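Local coordinates for glycosyl hydrolase (Streptomyces cattleya, PDB 7LR8) that is a family GH5 subfamily 18 glycosidase of N-glycan degradation that binds Manβ1-4GlcNAc and probably hydrolyses its beta-mannosidic linkage, at the interface of chains A and B. Coordinates in Å, arbitrary orientation; residue numbers count along the deposited sequence, not the author numbering. Chains: chain A/B, Uncharacterized protein ScGH5_18.

Contact 1: the interface of chains A and B. Residues chain A 65-67, 109, 116; chain B 103, 314-315.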
# COMPACT_ATOMS: atom_id res chain seq x y z
N ASN A 65 1.68 6.72 7.92
CA ASN A 65 0.74 6.58 9.02
C ASN A 65 -0.10 7.85 9.03
O ASN A 65 0.38 8.90 8.59
CB ASN A 65 1.50 6.36 10.34
CG ASN A 65 0.60 6.30 11.54
OD1 ASN A 65 0.19 7.33 12.07
ND2 ASN A 65 0.31 5.09 12.01
N ARG A 66 -1.35 7.75 9.48
CA ARG A 66 -2.23 8.92 9.43
C ARG A 66 -1.61 10.14 10.11
O ARG A 66 -1.80 11.26 9.64
CB ARG A 66 -3.59 8.60 10.07
CG ARG A 66 -4.57 9.77 10.05
CD ARG A 66 -5.99 9.32 10.37
NE ARG A 66 -6.14 8.60 11.64
CZ ARG A 66 -6.43 9.17 12.81
NH1 ARG A 66 -6.56 10.49 12.89
NH2 ARG A 66 -6.58 8.44 13.91
N THR A 67 -0.83 9.95 11.17
CA THR A 67 -0.21 11.09 11.84
C THR A 67 1.31 11.03 11.75
O THR A 67 2.03 11.40 12.68
CB THR A 67 -0.68 11.20 13.29
OG1 THR A 67 -0.49 9.96 13.99
CG2 THR A 67 -2.16 11.57 13.32
N TRP A 109 -3.20 2.43 6.30
CA TRP A 109 -4.21 2.88 7.25
C TRP A 109 -5.56 3.23 6.58
O TRP A 109 -6.46 3.73 7.27
CB TRP A 109 -3.68 4.07 8.08
CG TRP A 109 -3.02 5.21 7.32
CD1 TRP A 109 -1.73 5.29 6.91
CD2 TRP A 109 -3.65 6.45 6.91
NE1 TRP A 109 -1.50 6.49 6.26
CE2 TRP A 109 -2.66 7.21 6.24
CE3 TRP A 109 -4.95 6.97 7.03
CZ2 TRP A 109 -2.93 8.48 5.70
CZ3 TRP A 109 -5.21 8.23 6.51
CH2 TRP A 109 -4.21 8.96 5.83
N ARG A 116 -11.43 2.45 5.31
CA ARG A 116 -12.14 3.65 5.72
C ARG A 116 -12.25 4.54 4.49
O ARG A 116 -11.24 4.88 3.87
CB ARG A 116 -11.40 4.38 6.85
CG ARG A 116 -11.48 3.66 8.17
CD ARG A 116 -10.73 4.41 9.29
NE ARG A 116 -9.29 4.44 9.06
CZ ARG A 116 -8.44 5.04 9.88
NH1 ARG A 116 -8.91 5.65 10.98
NH2 ARG A 116 -7.14 5.01 9.63
N PHE B 103 -2.06 -3.75 10.55
CA PHE B 103 -1.93 -3.16 9.22
C PHE B 103 -1.47 -4.18 8.18
O PHE B 103 -0.53 -4.95 8.41
CB PHE B 103 -0.93 -2.00 9.23
CG PHE B 103 -1.32 -0.88 10.16
CD1 PHE B 103 -2.22 0.09 9.74
CD2 PHE B 103 -0.80 -0.82 11.46
CE1 PHE B 103 -2.59 1.12 10.61
CE2 PHE B 103 -1.15 0.21 12.30
CZ PHE B 103 -2.06 1.17 11.88
N ALA B 314 -0.81 6.88 14.69
CA ALA B 314 -2.23 6.70 14.96
C ALA B 314 -2.72 5.33 14.52
O ALA B 314 -2.08 4.63 13.73
CB ALA B 314 -3.05 7.79 14.25
N ASP B 315 -3.88 4.95 15.06
CA ASP B 315 -4.79 3.91 14.59
C ASP B 315 -4.37 2.50 14.97
O ASP B 315 -5.10 1.56 14.60
CB ASP B 315 -5.00 3.97 13.07
CG ASP B 315 -5.73 5.22 12.62
OD1 ASP B 315 -6.75 5.58 13.24
OD2 ASP B 315 -5.25 5.85 11.65
O HOH W 1 -2.63 5.46 10.81
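A:Arg66 and A:Arg116 close on the carboxylate of B:Asp315 in this polar patch of the A-B interface, which probably helps to join the two copies. In A:Arg66, CB already lies 3.6 Å from B:Asp315 OD2. CG leaves anti to the backbone N (chi1 -180°), and CD passes the same oxygen before the chain bends at chi3. A:Arg66 NE then gives B:Asp315 OD2 a hydrogen bond of 2.9 Å on its syn side, while NH2 reaches OD1 from above the carboxylate plane. This side-on grip is a salt bridge, with the carboxylate carbon at the in-plane edge of the guanidinium. A:Arg116 and B:Asp315 point at each other from opposite directions, the guanidinium end-on and its plane 85° from that of the carboxylate. Its NH1 meets OD1 on the face opposite A:Arg66 NH2, and A:Arg116 NH2 bonds B:Asp315 OD2 at 2.9 Å. A:Arg116 NH2 also donates to the backbone O of A:Trp109 at 2.8 Å, which helps to fix the rotation of the guanidinium. Two arginines around one acid would probably favour its ionised form. Beside them A:Asn65 OD1 accepts from B:Ala314 N at 2.8 Å, and ND2 donates to a lone pair of B:Ala314 O. A:Thr67 N donates to the same OD1 and helps to hold the amide. Water 1 joins A:Arg66 N to B:Ala314 O and, at 2.8 Å, to B:Asp315 OD2.

Contact 2: the interface of chains A and B. Residues chain A 99, 102, 104, 156, 161-163; chain B 112-113.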
# COMPACT_ATOMS: atom_id res chain seq x y z
N HIS A 99 -4.05 7.29 -7.50
CA HIS A 99 -3.96 6.52 -8.73
C HIS A 99 -2.93 7.10 -9.69
O HIS A 99 -2.99 8.29 -10.03
CB HIS A 99 -5.32 6.45 -9.44
CG HIS A 99 -5.27 5.57 -10.65
ND1 HIS A 99 -5.39 4.21 -10.56
CD2 HIS A 99 -5.04 5.86 -11.95
CE1 HIS A 99 -5.26 3.68 -11.77
NE2 HIS A 99 -5.05 4.66 -12.63
N SER A 102 -2.53 3.08 -13.84
CA SER A 102 -3.19 1.79 -13.60
C SER A 102 -2.96 1.26 -12.19
O SER A 102 -3.61 0.29 -11.82
CB SER A 102 -2.80 0.69 -14.61
OG SER A 102 -1.54 0.09 -14.26
N ASP A 104 -2.94 1.71 -7.98
CA ASP A 104 -3.48 2.46 -6.84
C ASP A 104 -2.45 2.42 -5.73
O ASP A 104 -2.02 1.33 -5.33
CB ASP A 104 -4.79 1.85 -6.35
CG ASP A 104 -5.98 2.11 -7.28
OD1 ASP A 104 -5.99 3.09 -8.05
OD2 ASP A 104 -6.93 1.30 -7.20
N GLN A 156 -11.47 8.43 -9.60
CA GLN A 156 -11.53 7.05 -10.05
C GLN A 156 -11.71 6.05 -8.90
O GLN A 156 -12.00 4.88 -9.15
CB GLN A 156 -10.27 6.71 -10.86
CG GLN A 156 -9.02 6.59 -10.01
CD GLN A 156 -8.65 5.14 -9.75
OE1 GLN A 156 -8.74 4.31 -10.64
NE2 GLN A 156 -8.25 4.84 -8.52
N PRO A 161 -15.77 2.14 -13.16
CA PRO A 161 -15.42 0.72 -13.13
C PRO A 161 -14.36 0.28 -12.14
O PRO A 161 -13.82 -0.81 -12.32
CB PRO A 161 -14.93 0.49 -14.56
CG PRO A 161 -14.26 1.75 -14.89
CD PRO A 161 -15.10 2.83 -14.28
N HIS A 162 -14.07 1.08 -11.11
CA HIS A 162 -13.11 0.62 -10.12
C HIS A 162 -13.55 -0.73 -9.56
O HIS A 162 -14.75 -0.95 -9.33
CB HIS A 162 -12.98 1.64 -8.99
CG HIS A 162 -11.74 1.44 -8.18
ND1 HIS A 162 -11.66 0.51 -7.17
CD2 HIS A 162 -10.51 1.99 -8.29
CE1 HIS A 162 -10.44 0.51 -6.67
NE2 HIS A 162 -9.72 1.41 -7.32
N PRO A 163 -12.62 -1.67 -9.34
CA PRO A 163 -13.02 -3.00 -8.85
C PRO A 163 -13.49 -3.02 -7.41
O PRO A 163 -14.12 -4.00 -7.00
CB PRO A 163 -11.74 -3.84 -9.02
CG PRO A 163 -10.64 -2.86 -9.08
CD PRO A 163 -11.21 -1.64 -9.77
N THR B 112 -6.34 -4.05 -6.25
CA THR B 112 -7.37 -3.42 -7.08
C THR B 112 -7.20 -3.72 -8.57
O THR B 112 -7.51 -4.83 -9.00
CB THR B 112 -7.44 -1.90 -6.83
OG1 THR B 112 -6.22 -1.25 -7.18
CG2 THR B 112 -7.73 -1.62 -5.35
N TRP B 113 -6.75 -2.74 -9.37
CA TRP B 113 -6.63 -2.98 -10.80
C TRP B 113 -5.67 -4.13 -11.12
O TRP B 113 -5.76 -4.72 -12.20
CB TRP B 113 -6.14 -1.73 -11.52
CG TRP B 113 -7.02 -0.54 -11.36
CD1 TRP B 113 -6.79 0.55 -10.56
CD2 TRP B 113 -8.28 -0.30 -12.00
NE1 TRP B 113 -7.82 1.45 -10.68
CE2 TRP B 113 -8.75 0.95 -11.56
CE3 TRP B 113 -9.04 -1.03 -12.93
CZ2 TRP B 113 -9.95 1.49 -12.01
CZ3 TRP B 113 -10.24 -0.48 -13.37
CH2 TRP B 113 -10.68 0.76 -12.90
O HOH W 2 -3.24 -1.18 -8.09
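OD2 of A:Asp104, a carboxylate oxygen, is gripped from opposite faces of its plane by B:Thr112 OG1 across the interface and A:His162 NE2 within its own chain. The hydroxyl B:Thr112 OG1 donates to A:Asp104 OD2 over 2.6 Å from above the plane; the imidazole A:His162 NE2 bonds A:Asp104 OD2 at 2.8 Å on the syn side. The other oxygen, A:Asp104 OD1, accepts from A:His99 ND1 at 2.8 Å on its anti side, the donor lying 30° out of the carboxylate plane. The two histidines probably position the carboxylate for the hydroxyl of B:Thr112. Water 2 also links A:Asp104 N to B:Thr112 OG1. B:Trp113 inserts its indole among A:His99, A:Gln156 and the A:Pro161-A:Pro163 loop, burying 106 Å² of its surface. Both histidine rings stand edge-to-face to it, A:His99 bringing CE1 to one face at 71° and A:His162 bringing CD2 to the other at 72°. On the A:His162 side, A:Pro163 CD lies 3.7 Å from the centroid of the six-membered ring of B:Trp113, a CH-pi contact, while its CG packs on the backbone of B:Thr112. The far rim, CH2, comes up to the backbone O of A:Pro161, a residue that follows a cis peptide bond. A:His99 belongs to the glycan-binding pocket, so the tryptophan of one subunit packs directly against a sugar-binding residue of the other. B:Trp113 NE1 donates to A:Gln156 OE1 over 3.0 Å, on a lone pair but along a bent path.

Contact 3: the interface of chains A and B. Residues chain A 312-316; chain B 65-67.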
# COMPACT_ATOMS: atom_id res chain seq x y z
N ARG A 312 11.90 -1.78 -17.51
CA ARG A 312 12.36 -2.64 -16.43
C ARG A 312 11.37 -2.70 -15.27
O ARG A 312 11.54 -3.52 -14.36
CB ARG A 312 13.74 -2.18 -15.93
CG ARG A 312 14.90 -2.39 -16.92
CD ARG A 312 15.75 -3.60 -16.55
NE ARG A 312 17.05 -3.26 -15.97
CZ ARG A 312 17.77 -4.07 -15.20
NH1 ARG A 312 18.95 -3.68 -14.72
NH2 ARG A 312 17.32 -5.28 -14.90
N LEU A 313 10.35 -1.85 -15.28
CA LEU A 313 9.25 -1.89 -14.32
C LEU A 313 8.07 -2.61 -14.99
O LEU A 313 7.57 -2.15 -16.02
CB LEU A 313 8.86 -0.47 -13.91
CG LEU A 313 9.98 0.37 -13.29
CD1 LEU A 313 9.57 1.83 -13.21
CD2 LEU A 313 10.36 -0.16 -11.89
N ALA A 314 7.64 -3.73 -14.41
CA ALA A 314 6.68 -4.62 -15.03
C ALA A 314 5.23 -4.23 -14.71
O ALA A 314 4.94 -3.46 -13.79
CB ALA A 314 6.91 -6.05 -14.57
N ASP A 315 4.32 -4.77 -15.54
CA ASP A 315 2.87 -4.88 -15.33
C ASP A 315 2.10 -3.62 -15.71
O ASP A 315 0.86 -3.61 -15.57
CB ASP A 315 2.50 -5.28 -13.89
CG ASP A 315 2.99 -6.69 -13.52
OD1 ASP A 315 2.88 -7.61 -14.36
OD2 ASP A 315 3.50 -6.87 -12.41
N PHE A 316 2.76 -2.56 -16.19
CA PHE A 316 2.02 -1.45 -16.77
C PHE A 316 1.26 -1.93 -18.00
O PHE A 316 1.79 -2.71 -18.79
CB PHE A 316 2.95 -0.31 -17.20
CG PHE A 316 3.53 0.48 -16.07
CD1 PHE A 316 4.62 -0.01 -15.36
CD2 PHE A 316 2.99 1.72 -15.72
CE1 PHE A 316 5.16 0.72 -14.30
CE2 PHE A 316 3.53 2.46 -14.67
CZ PHE A 316 4.62 1.95 -13.95
N ASN B 65 7.66 -2.49 -7.22
CA ASN B 65 7.18 -3.00 -8.49
C ASN B 65 7.61 -4.46 -8.56
O ASN B 65 8.65 -4.82 -8.01
CB ASN B 65 7.77 -2.18 -9.65
CG ASN B 65 7.39 -2.72 -11.01
OD1 ASN B 65 7.97 -3.68 -11.48
ND2 ASN B 65 6.40 -2.09 -11.64
N ARG B 66 6.81 -5.30 -9.21
CA ARG B 66 7.12 -6.74 -9.19
C ARG B 66 8.54 -7.03 -9.64
O ARG B 66 9.17 -7.98 -9.16
CB ARG B 66 6.13 -7.50 -10.08
CG ARG B 66 6.36 -9.01 -10.10
CD ARG B 66 5.23 -9.76 -10.79
NE ARG B 66 4.99 -9.30 -12.16
CZ ARG B 66 5.61 -9.79 -13.23
NH1 ARG B 66 6.52 -10.75 -13.09
NH2 ARG B 66 5.33 -9.32 -14.43
N THR B 67 9.08 -6.22 -10.55
CA THR B 67 10.42 -6.47 -11.05
C THR B 67 11.41 -5.38 -10.64
O THR B 67 12.42 -5.16 -11.30
CB THR B 67 10.41 -6.67 -12.57
OG1 THR B 67 9.87 -5.52 -13.25
CG2 THR B 67 9.66 -7.94 -12.94
O HOH W 3 4.56 -4.74 -10.97
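A chi1 of 176° swings the B:Asn65 amide away from its own N toward the backbone of A:Ala314, while chi1 of 58° places the B:Thr67 hydroxyl between its own N and carbonyl carbon, facing the A:Arg312 carbonyl. The asparagine reads both polar groups of one residue: B:Asn65 OD1 accepts from A:Ala314 N at 2.9 Å, and B:Asn65 ND2 donates to a lone pair of A:Ala314 O at 2.9 Å. B:Thr67 N also donates to OD1 and helps to hold the amide in place. Across the interface B:Thr67 OG1 donates to A:Arg312 O at 2.8 Å, standing above the carbonyl plane. B:Thr67 OG1 also lies 3.2 Å from B:Asn65 OD1, which could at most share its hydrogen. B:Thr67 CG2 packs 3.7 Å from A:Ala314 CB. Next along the chain, B:Arg66 bends at chi3 and takes A:Asp315 side-on in a salt bridge. B:Arg66 NE uses the syn lone pair of A:Asp315 OD2 at 2.9 Å, whereas B:Arg66 NH2 approaches A:Asp315 OD1 from above the carboxylate plane at 3.0 Å. The two flat groups are turned 40° apart. Water 3 fills in between, bridging B:Arg66 N to A:Ala314 O and A:Asp315 OD2. A:Leu313 crosses the asparagine at a slant, its CD2 near B:Asn65 CB. By tying residues 65-67 of one subunit to the 312-315 loop of the other, the site probably helps to hold the two copies together.

Contact 1 and contact 3 share a two-fold-related core, residues 65-67 against 314-315, their C-alpha centres about 27 Å apart; contact 1 adds Trp109, Arg116 and Phe103, contact 3 Arg312, Leu313 and Phe316. The C-alpha centre of contact 2 is about 21 Å from that of contact 1 and about 17 Å from that of contact 3. Strand 103-104 gives B:Phe103 to contact 1 and A:Asp104 to contact 2. Helix 112-114, from chain B in contact 2, falls in sequence between Trp109 and Arg116. The symmetry suits a dimer, although the structure alone does not show one in solution; pairing could shape both glycan sites.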